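Local coordinates for CRISPR-associated endonuclease Cas3-HD (Methanocaldococcus jannaschii, PDB 3S4L), which cuts single-stranded DNA, with magnesium required, and single-stranded RNA as the HD nuclease of a CRISPR antiviral defence system, at residues A[104-109]-A[167-172]. Residues are numbered along the deposited sequence; the frame is centred on the assembly and turned at random.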
loop_
_atom_site.group_PDB
_atom_site.type_symbol
_atom_site.label_atom_id
_atom_site.label_comp_id
_atom_site.label_asym_id
_atom_site.label_seq_id
_atom_site.Cartn_x
_atom_site.Cartn_y
_atom_site.Cartn_z
ATOM N N LEU A 104 -1.475 10.157 5.904
ATOM C CA LEU A 104 -1.424 11.595 6.120
ATOM C C LEU A 104 -2.399 11.967 7.225
ATOM O O LEU A 104 -2.080 12.778 8.102
ATOM C CB LEU A 104 -1.789 12.352 4.841
ATOM C CG LEU A 104 -1.039 13.643 4.518
ATOM C CD1 LEU A 104 -1.947 14.589 3.745
ATOM C CD2 LEU A 104 -0.482 14.332 5.753
ATOM N N LYS A 105 -3.589 11.373 7.189
ATOM C CA LYS A 105 -4.579 11.638 8.237
ATOM C C LYS A 105 -4.066 11.215 9.617
ATOM O O LYS A 105 -4.041 12.006 10.554
ATOM C CB LYS A 105 -5.890 10.913 7.941
ATOM C CG LYS A 105 -7.008 11.291 8.883
ATOM C CD LYS A 105 -7.576 12.646 8.531
ATOM C CE LYS A 105 -8.484 13.172 9.641
ATOM N NZ LYS A 105 -9.162 12.075 10.399
ATOM N N LYS A 106 -3.633 9.965 9.719
ATOM C CA LYS A 106 -3.229 9.380 10.995
ATOM C C LYS A 106 -2.015 10.064 11.626
ATOM O O LYS A 106 -1.970 10.236 12.842
ATOM C CB LYS A 106 -2.980 7.868 10.845
ATOM C CG LYS A 106 -2.416 7.185 12.095
ATOM C CD LYS A 106 -3.490 6.939 13.156
ATOM C CE LYS A 106 -3.038 7.399 14.552
ATOM N NZ LYS A 106 -4.078 7.170 15.605
ATOM N N PHE A 107 -1.036 10.459 10.816
ATOM C CA PHE A 107 0.205 10.990 11.370
ATOM C C PHE A 107 0.526 12.456 11.043
ATOM O O PHE A 107 1.465 13.014 11.609
ATOM C CB PHE A 107 1.392 10.130 10.944
ATOM C CG PHE A 107 1.322 8.698 11.409
ATOM C CD1 PHE A 107 1.659 8.354 12.716
ATOM C CD2 PHE A 107 0.967 7.685 10.524
ATOM C CE1 PHE A 107 1.619 7.026 13.137
ATOM C CE2 PHE A 107 0.925 6.349 10.943
ATOM C CZ PHE A 107 1.254 6.024 12.246
ATOM N N GLY A 108 -0.225 13.070 10.131
ATOM C CA GLY A 108 0.035 14.445 9.721
ATOM C C GLY A 108 1.469 14.779 9.303
ATOM O O GLY A 108 1.969 15.865 9.623
ATOM N N ASP A 109 2.129 13.857 8.595
ATOM C CA ASP A 109 3.515 14.043 8.125
ATOM C C ASP A 109 3.631 13.634 6.653
ATOM O O ASP A 109 3.745 12.446 6.336
ATOM C CB ASP A 109 4.505 13.228 8.996
ATOM C CG ASP A 109 5.975 13.382 8.543
ATOM O OD1 ASP A 109 6.231 13.455 7.323
ATOM O OD2 ASP A 109 6.880 13.435 9.405
ATOM N N ILE A 167 -9.220 -0.463 9.207
ATOM C CA ILE A 167 -8.425 0.597 9.830
ATOM C C ILE A 167 -9.240 1.456 10.796
ATOM O O ILE A 167 -8.692 2.296 11.519
ATOM C CB ILE A 167 -7.684 1.480 8.790
ATOM C CG1 ILE A 167 -8.675 2.218 7.895
ATOM C CG2 ILE A 167 -6.739 0.635 7.951
ATOM C CD1 ILE A 167 -8.310 3.665 7.685
ATOM N N GLY A 168 -10.548 1.237 10.812
ATOM C CA GLY A 168 -11.390 1.826 11.832
ATOM C C GLY A 168 -11.978 3.189 11.532
ATOM O O GLY A 168 -12.543 3.823 12.424
ATOM N N TYR A 169 -11.848 3.662 10.298
ATOM C CA TYR A 169 -12.583 4.864 9.917
ATOM C C TYR A 169 -12.799 5.069 8.417
ATOM O O TYR A 169 -12.589 4.155 7.617
ATOM C CB TYR A 169 -12.017 6.120 10.582
ATOM C CG TYR A 169 -10.546 6.332 10.398
ATOM C CD1 TYR A 169 -10.072 7.244 9.467
ATOM C CD2 TYR A 169 -9.627 5.624 11.154
ATOM C CE1 TYR A 169 -8.717 7.449 9.294
ATOM C CE2 TYR A 169 -8.266 5.816 10.988
ATOM C CZ TYR A 169 -7.819 6.731 10.058
ATOM O OH TYR A 169 -6.471 6.929 9.886
ATOM N N SER A 170 -13.226 6.279 8.059
ATOM C CA SER A 170 -13.971 6.512 6.819
ATOM C C SER A 170 -13.226 7.289 5.740
ATOM O O SER A 170 -12.888 8.461 5.930
ATOM C CB SER A 170 -15.273 7.248 7.175
ATOM O OG SER A 170 -16.106 7.456 6.054
ATOM N N ILE A 171 -12.994 6.637 4.599
ATOM C CA ILE A 171 -12.433 7.314 3.424
ATOM C C ILE A 171 -13.435 8.294 2.808
ATOM O O ILE A 171 -13.153 8.921 1.788
ATOM C CB ILE A 171 -11.943 6.335 2.321
ATOM C CG1 ILE A 171 -12.817 5.073 2.275
ATOM C CG2 ILE A 171 -10.476 5.987 2.524
ATOM C CD1 ILE A 171 -14.146 5.291 1.571
ATOM N N GLY A 172 -14.613 8.403 3.412
ATOM C CA GLY A 172 -15.512 9.488 3.088
ATOM C C GLY A 172 -14.918 10.748 3.689
ATOM O O GLY A 172 -14.706 11.746 2.994
#
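Gly108 N donates a 2.8 Å hydrogen bond to Leu104 O in the last turn of helix 91-107, where the Tyr169 hydroxyl packs on Lys106. Gly108 leaves the helix with a positive phi of 51°, and Asp109 then N-caps helix 110-121 through OD1 to the N of Leu112. Against this turn between two helices of the largely helical HD domain lies the loop after helix 159-167, of which Tyr169 alone touches 104-109. The contact is van der Waals packing of the phenol, oxygen included, on lysine stems: OH rests 3.7 Å from Lys106 CB, with the backbone N of Lys106 at 4.2 Å. At the ring carbon CE1, Lys105 CG comes to 4.2 Å, obliquely. Tyr169 CG sits between its own backbone N and carbonyl carbon (chi1 53°), directing the phenol to the helix, where Ile102 also touches it. Lys106 CG, anti to the backbone N (chi1 174°), stands 3.6 Å above one face of the Phe107 ring, displaced toward its rim. The packing joins the C-terminal end of helix 91-107 to the loop following helix 159-167, away from the metal site. From the end of helix 159-167, Ile167 CD1 lies 3.8 Å above the centre of the Tyr169 ring.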